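Local coordinates for mandelate racemase/muconate lactonizing enzyme family protein (Sulfitobacter sp. NAS-14.1, PDB 3T4W) that probably acts as an enolase-superfamily lyase or racemase on a carboxylate substrate, although its exact reaction and substrate are not established, at residues S370-E375 with T380-A385; A342-A347 with L354-I359; A137-R142 with G310-A315. One frame throughout, in Å; residues are numbered along the deposited sequence.

The three contacts lie around helix 337-349 of an enolase-superfamily fold, at different depths. Interaction 2 is the most central, its centre about 9 Å from that of the chain, and sets helix 337-349 against strand 356-358 through a cysteine sulfur and a weakly bridging water. Interaction 3, also buried, is purely hydrocarbon and joins the 137-142 loop to the start of a barrel helix, 312-323. Interaction 1 lies farthest out, about 18 Å from the chain centre, with one apolar pair inside and a loose polar pair at the surface. Helix 337-349 links them: its His345 touches both Pro382 of interaction 1 and Ile139 of interaction 3.

Interaction 1 (S370-E375 with T380-A385); sequences STIKVE and TAPTAA
Ile372 and Pro382 form the inner half of this contact, and the isoleucine's torsions bring its CD1 to the proline. With CG1 opposite the carbonyl carbon and next to the backbone N (chi1 -56°), and the chain extended beyond it (chi2 -169°), the CD1 methyl is carried across to the proline although the CA-CB bond of Ile372 does not aim there. CD1 lies 3.7 Å from Pro382 CG, the shortest approach between the two side chains. It is 4.2 Å from Pro382 CB but 5.0 Å from Pro382 CD, so the methyl meets the CG corner of the pyrrolidine ring, on its CB side, rather than lying over the middle of a face. The two side chains cross obliquely. Their CA atoms, Ile372 CA and Pro382 CA, are 6.8 Å apart, the nearest such pair.

The outer half pairs Glu375 with Thr380. Here the CA-CB bond of Glu375 does point at the other segment, and its extended chain (chi2 170°) sends the carboxylate out beside the threonine. OE1 is the nearer oxygen, 3.9 Å from Thr380 OG1, whereas OE2 is 5.4 Å from the same OG1. Both residues are exposed.

Trp340, on helix 337-349, and Ile379, on strand 378-380, also pack on Ile372, while Ile344 and His345 of the same helix pack on Pro382. The inner pair therefore lies where the loops flanking that strand meet helix 337-349; the strand itself pairs antiparallel with strand 146-152 of the barrel.

Chemically, the two segments are joined by dispersion between one methyl and one ring corner. The exposed pair is merely adjacent, Glu375 OE1 and Thr380 OG1 being too far apart for a direct hydrogen bond. The contact thus amounts to non-directional apolar packing at the inner end, with a polar pair beyond hydrogen-bonding distance at the exposed end.

Interaction 2 (A342-A347 with L354-I359); sequences ANIHLA and LMCECI
Cys356 reaches across from strand 356-358 to helix 337-349, and its short side chain carries the contact. CB starts toward the helix but is still 4.8 Å from Ile344 CG1, so the touching is left to the sulfur. The chi1 of -87° sets SG beside the backbone N, facing one turn of the helix. There SG lies 3.6 Å from Ala347 CB, its closest partner, and 4.3 Å from Ile344 CG1. It is also 4.0 Å from Asn343 O, a carbonyl already engaged by Ala347 N at 2.8 Å in the helical bonding pattern.

A water provides the polar link. It donates to Glu357 O at 2.9 Å and weakly accepts from Asn343 ND2, whose stronger partner is His332 O. The amide is held chiefly by that loop carbonyl and only weakly, through the water, linked to the strand.

The helix and strand segments run nearly antiparallel (154°), their axes 9.3 Å apart, as expected where a helix lies against a strand of an alpha/beta barrel. Strand 356-358 pairs in parallel with 146-152, whose Val147 also touches Ala347, while on another flank of the helix Ala342 and Leu346 pack against helix 312-323.

Interaction 3 (A137-R142 with G310-A315); sequences ALIGGR and GGIWEA
The first turn of helix 312-323, one of the outer helices of the enolase-type barrel, receives Ile139 from the loop between helix 110-130 and strand 146-152. Gly311 occupies the N-cap position, and its O accepts from Ala315 N at 3.2 Å, closing the first turn. The next two amides, Ile312 N and Trp313 N, bond to the carboxylate of Glu120 on helix 110-130, which fixes the helix start against that neighbour.

Ile139 meets this turn with two different branches. Its CG1 lies between the backbone N and the carbonyl carbon (chi1 61°), and the extended continuation brings CD1 to 3.9 Å from Ile312 CG2; these two side chains cross at about a right angle. The CG2 branch serves the tryptophan instead. Trp124 of helix 110-130 packs on both isoleucines and also meets the Trp313 ring, extending the apolar side of the cluster, whose three contacting residues are buried. Trp313 NE1 is directed elsewhere, to Glu93 OE2, and Ile139 of the third subunit packs on the same indole, which puts the site at a subunit interface.

Ile139 CG2 approaches the indole at its edge, in the ring plane, 3.9 Å from Trp313 CZ3.

Interaction 1 (S370-E375 with T380-A385)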
# COMPACT_ATOMS: atom_id res chain seq x y z
N SER A 370 -25.05 -44.54 15.41
CA SER A 370 -25.75 -43.41 16.02
C SER A 370 -25.07 -42.82 17.26
O SER A 370 -25.74 -42.19 18.08
CB SER A 370 -27.19 -43.81 16.36
OG SER A 370 -27.81 -44.46 15.26
N THR A 371 -23.76 -43.00 17.39
CA THR A 371 -23.06 -42.55 18.59
C THR A 371 -22.98 -41.03 18.70
O THR A 371 -22.94 -40.48 19.80
CB THR A 371 -21.64 -43.15 18.69
OG1 THR A 371 -20.92 -42.91 17.48
CG2 THR A 371 -21.73 -44.65 18.96
N ILE A 372 -22.93 -40.35 17.56
CA ILE A 372 -23.03 -38.91 17.54
C ILE A 372 -24.20 -38.52 16.65
O ILE A 372 -24.36 -39.05 15.55
CB ILE A 372 -21.75 -38.26 17.02
CG1 ILE A 372 -20.55 -38.72 17.86
CG2 ILE A 372 -21.86 -36.76 17.05
CD1 ILE A 372 -19.28 -37.93 17.58
N LYS A 373 -25.05 -37.61 17.12
CA LYS A 373 -26.23 -37.24 16.36
C LYS A 373 -26.56 -35.76 16.48
O LYS A 373 -26.25 -35.12 17.49
CB LYS A 373 -27.43 -38.09 16.79
CG LYS A 373 -27.96 -37.75 18.18
CD LYS A 373 -29.05 -38.71 18.65
CE LYS A 373 -28.48 -40.09 18.91
NZ LYS A 373 -29.51 -41.05 19.39
N VAL A 374 -27.18 -35.21 15.44
CA VAL A 374 -27.72 -33.86 15.48
C VAL A 374 -29.06 -33.95 16.19
O VAL A 374 -29.82 -34.89 15.96
CB VAL A 374 -27.94 -33.28 14.06
CG1 VAL A 374 -28.50 -31.87 14.14
CG2 VAL A 374 -26.65 -33.30 13.27
N GLU A 375 -29.34 -32.98 17.06
CA GLU A 375 -30.61 -32.93 17.79
C GLU A 375 -31.15 -31.51 17.80
O GLU A 375 -30.50 -30.60 18.33
CB GLU A 375 -30.42 -33.40 19.23
CG GLU A 375 -29.71 -34.73 19.37
CD GLU A 375 -29.35 -35.04 20.81
OE1 GLU A 375 -28.15 -34.94 21.16
OE2 GLU A 375 -30.26 -35.38 21.59
N THR A 380 -24.36 -31.98 20.62
CA THR A 380 -23.82 -31.95 21.97
C THR A 380 -22.42 -32.54 22.00
O THR A 380 -22.15 -33.53 21.32
CB THR A 380 -24.73 -32.73 22.94
OG1 THR A 380 -26.06 -32.19 22.88
CG2 THR A 380 -24.22 -32.63 24.36
N ALA A 381 -21.52 -31.93 22.77
CA ALA A 381 -20.14 -32.39 22.84
C ALA A 381 -20.10 -33.85 23.26
O ALA A 381 -20.61 -34.20 24.32
CB ALA A 381 -19.34 -31.54 23.81
N PRO A 382 -19.51 -34.70 22.42
CA PRO A 382 -19.53 -36.13 22.73
C PRO A 382 -18.87 -36.38 24.09
O PRO A 382 -18.12 -35.53 24.56
CB PRO A 382 -18.70 -36.75 21.60
CG PRO A 382 -18.78 -35.77 20.48
CD PRO A 382 -18.83 -34.42 21.15
N THR A 383 -19.17 -37.52 24.69
CA THR A 383 -18.73 -37.82 26.05
C THR A 383 -17.73 -38.98 26.13
O THR A 383 -16.84 -38.98 26.99
CB THR A 383 -19.94 -38.12 26.94
OG1 THR A 383 -20.47 -36.88 27.43
CG2 THR A 383 -19.54 -38.99 28.10
N ALA A 384 -17.90 -39.95 25.25
CA ALA A 384 -17.04 -41.13 25.22
C ALA A 384 -15.62 -40.80 24.80
O ALA A 384 -15.35 -39.71 24.28
CB ALA A 384 -17.63 -42.19 24.31
N ALA A 385 -14.71 -41.74 25.01
CA ALA A 385 -13.29 -41.53 24.70
C ALA A 385 -13.06 -41.34 23.20
O ALA A 385 -13.89 -41.71 22.38
CB ALA A 385 -12.45 -42.69 25.22

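Interaction 2 (A342-A347 with L354-I359)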
# COMPACT_ATOMS: atom_id res chain seq x y z
N ALA A 342 -14.56 -35.55 13.72
CA ALA A 342 -13.39 -34.72 13.95
C ALA A 342 -13.80 -33.25 13.87
O ALA A 342 -13.32 -32.43 14.65
CB ALA A 342 -12.28 -35.03 12.95
N ASN A 343 -14.70 -32.92 12.94
CA ASN A 343 -15.21 -31.56 12.82
C ASN A 343 -15.77 -31.06 14.14
O ASN A 343 -15.55 -29.91 14.54
CB ASN A 343 -16.32 -31.49 11.77
CG ASN A 343 -15.79 -31.60 10.36
OD1 ASN A 343 -14.58 -31.48 10.12
ND2 ASN A 343 -16.69 -31.82 9.40
N ILE A 344 -16.50 -31.94 14.81
CA ILE A 344 -17.21 -31.60 16.02
C ILE A 344 -16.30 -31.49 17.24
O ILE A 344 -16.52 -30.66 18.12
CB ILE A 344 -18.39 -32.57 16.23
CG1 ILE A 344 -19.47 -32.24 15.20
CG2 ILE A 344 -18.94 -32.48 17.65
CD1 ILE A 344 -20.78 -32.81 15.51
N HIS A 345 -15.25 -32.30 17.27
CA HIS A 345 -14.25 -32.18 18.33
C HIS A 345 -13.40 -30.92 18.16
O HIS A 345 -12.91 -30.35 19.13
CB HIS A 345 -13.39 -33.44 18.43
CG HIS A 345 -14.05 -34.56 19.17
ND1 HIS A 345 -14.01 -34.66 20.55
CD2 HIS A 345 -14.81 -35.60 18.74
CE1 HIS A 345 -14.70 -35.73 20.93
NE2 HIS A 345 -15.19 -36.31 19.85
N LEU A 346 -13.21 -30.50 16.91
CA LEU A 346 -12.61 -29.19 16.66
C LEU A 346 -13.58 -28.11 17.15
O LEU A 346 -13.23 -27.27 17.97
CB LEU A 346 -12.30 -29.00 15.17
CG LEU A 346 -11.69 -27.66 14.75
CD1 LEU A 346 -10.34 -27.44 15.43
CD2 LEU A 346 -11.54 -27.58 13.23
N ALA A 347 -14.81 -28.17 16.65
CA ALA A 347 -15.83 -27.20 16.99
C ALA A 347 -15.95 -26.97 18.50
O ALA A 347 -15.96 -25.84 18.97
CB ALA A 347 -17.18 -27.61 16.41
N LEU A 354 -18.34 -20.97 14.12
CA LEU A 354 -19.59 -20.46 13.58
C LEU A 354 -20.66 -21.55 13.57
O LEU A 354 -21.68 -21.44 14.26
CB LEU A 354 -19.39 -19.92 12.16
CG LEU A 354 -20.66 -19.50 11.42
CD1 LEU A 354 -21.55 -18.67 12.30
CD2 LEU A 354 -20.32 -18.74 10.14
N MET A 355 -20.43 -22.60 12.79
CA MET A 355 -21.37 -23.71 12.70
C MET A 355 -20.72 -24.88 11.98
O MET A 355 -19.72 -24.71 11.28
CB MET A 355 -22.65 -23.28 11.99
CG MET A 355 -22.42 -22.56 10.66
SD MET A 355 -23.96 -22.07 9.85
CE MET A 355 -24.77 -21.20 11.19
N CYS A 356 -21.30 -26.06 12.15
CA CYS A 356 -20.79 -27.26 11.51
C CYS A 356 -21.73 -27.76 10.42
O CYS A 356 -22.94 -27.90 10.65
CB CYS A 356 -20.60 -28.36 12.56
SG CYS A 356 -19.00 -28.32 13.39
N GLU A 357 -21.17 -28.01 9.24
CA GLU A 357 -21.94 -28.62 8.16
C GLU A 357 -22.42 -30.00 8.60
O GLU A 357 -21.67 -30.77 9.21
CB GLU A 357 -21.10 -28.72 6.88
CG GLU A 357 -21.91 -29.11 5.64
CD GLU A 357 -21.31 -28.57 4.34
OE1 GLU A 357 -20.07 -28.46 4.25
OE2 GLU A 357 -22.08 -28.25 3.41
N CYS A 358 -23.68 -30.31 8.31
CA CYS A 358 -24.25 -31.59 8.70
C CYS A 358 -24.94 -32.28 7.53
O CYS A 358 -25.50 -31.62 6.64
CB CYS A 358 -25.23 -31.42 9.85
SG CYS A 358 -24.47 -30.96 11.41
N ILE A 359 -24.90 -33.60 7.54
CA ILE A 359 -25.56 -34.40 6.52
C ILE A 359 -26.22 -35.60 7.19
O ILE A 359 -25.54 -36.53 7.60
CB ILE A 359 -24.57 -34.91 5.47
CG1 ILE A 359 -23.75 -33.73 4.91
CG2 ILE A 359 -25.30 -35.66 4.37
CD1 ILE A 359 -22.83 -34.11 3.79
O HOH W 1 -18.95 -30.28 10.04

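Interaction 3 (A137-R142 with G310-A315)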
# COMPACT_ATOMS: atom_id res chain seq x y z
N ALA A 137 -11.22 -32.58 24.78
CA ALA A 137 -10.63 -32.40 26.10
C ALA A 137 -9.10 -32.35 26.03
O ALA A 137 -8.45 -31.86 26.95
CB ALA A 137 -11.09 -33.50 27.04
N LEU A 138 -8.55 -32.85 24.94
CA LEU A 138 -7.10 -32.92 24.79
C LEU A 138 -6.58 -31.72 24.03
O LEU A 138 -5.38 -31.46 23.99
CB LEU A 138 -6.70 -34.23 24.09
CG LEU A 138 -7.22 -35.51 24.77
CD1 LEU A 138 -6.93 -36.75 23.93
CD2 LEU A 138 -6.63 -35.66 26.16
N ILE A 139 -7.50 -30.97 23.43
CA ILE A 139 -7.15 -29.84 22.59
C ILE A 139 -7.76 -28.50 23.06
O ILE A 139 -8.26 -27.71 22.27
CB ILE A 139 -7.49 -30.12 21.10
CG1 ILE A 139 -8.99 -30.35 20.92
CG2 ILE A 139 -6.73 -31.34 20.59
CD1 ILE A 139 -9.38 -30.68 19.47
N GLY A 140 -7.72 -28.25 24.37
CA GLY A 140 -8.17 -26.96 24.87
C GLY A 140 -9.38 -27.03 25.78
O GLY A 140 -9.61 -26.12 26.58
N GLY A 141 -10.16 -28.10 25.64
CA GLY A 141 -11.25 -28.36 26.55
C GLY A 141 -12.61 -28.06 25.97
O GLY A 141 -12.73 -27.65 24.82
N ARG A 142 -13.64 -28.26 26.78
CA ARG A 142 -15.00 -28.00 26.33
C ARG A 142 -15.34 -26.51 26.33
O ARG A 142 -15.99 -26.00 27.24
CB ARG A 142 -16.00 -28.76 27.20
CG ARG A 142 -17.32 -29.03 26.50
CD ARG A 142 -18.30 -29.66 27.46
NE ARG A 142 -18.45 -28.85 28.67
CZ ARG A 142 -18.91 -29.32 29.82
NH1 ARG A 142 -19.25 -30.60 29.92
NH2 ARG A 142 -19.01 -28.52 30.87
N GLY A 310 -4.85 -31.21 6.89
CA GLY A 310 -3.67 -31.68 7.59
C GLY A 310 -4.01 -32.28 8.94
O GLY A 310 -3.13 -32.56 9.75
N GLY A 311 -5.30 -32.47 9.19
CA GLY A 311 -5.75 -33.08 10.42
C GLY A 311 -6.38 -32.16 11.45
O GLY A 311 -6.62 -30.97 11.20
N ILE A 312 -6.64 -32.71 12.62
CA ILE A 312 -7.27 -31.97 13.69
C ILE A 312 -6.33 -30.87 14.22
O ILE A 312 -6.73 -29.71 14.37
CB ILE A 312 -7.73 -32.92 14.82
CG1 ILE A 312 -8.96 -33.69 14.35
CG2 ILE A 312 -8.03 -32.15 16.10
CD1 ILE A 312 -9.55 -34.61 15.40
N TRP A 313 -5.08 -31.24 14.48
CA TRP A 313 -4.09 -30.32 15.04
C TRP A 313 -3.89 -29.11 14.13
O TRP A 313 -3.94 -27.96 14.57
CB TRP A 313 -2.76 -31.05 15.27
CG TRP A 313 -1.85 -30.40 16.26
CD1 TRP A 313 -0.56 -30.03 16.06
CD2 TRP A 313 -2.16 -30.07 17.62
NE1 TRP A 313 -0.04 -29.49 17.21
CE2 TRP A 313 -1.00 -29.50 18.18
CE3 TRP A 313 -3.30 -30.21 18.42
CZ2 TRP A 313 -0.95 -29.06 19.50
CZ3 TRP A 313 -3.25 -29.77 19.73
CH2 TRP A 313 -2.08 -29.20 20.26
N GLU A 314 -3.66 -29.38 12.84
CA GLU A 314 -3.47 -28.33 11.87
C GLU A 314 -4.64 -27.36 11.89
O GLU A 314 -4.46 -26.15 11.91
CB GLU A 314 -3.30 -28.92 10.46
CG GLU A 314 -3.01 -27.88 9.37
CD GLU A 314 -1.59 -27.33 9.45
OE1 GLU A 314 -0.93 -27.56 10.49
OE2 GLU A 314 -1.13 -26.69 8.49
N ALA A 315 -5.85 -27.91 11.91
CA ALA A 315 -7.07 -27.10 11.92
C ALA A 315 -7.18 -26.27 13.20
O ALA A 315 -7.79 -25.20 13.20
CB ALA A 315 -8.30 -27.98 11.72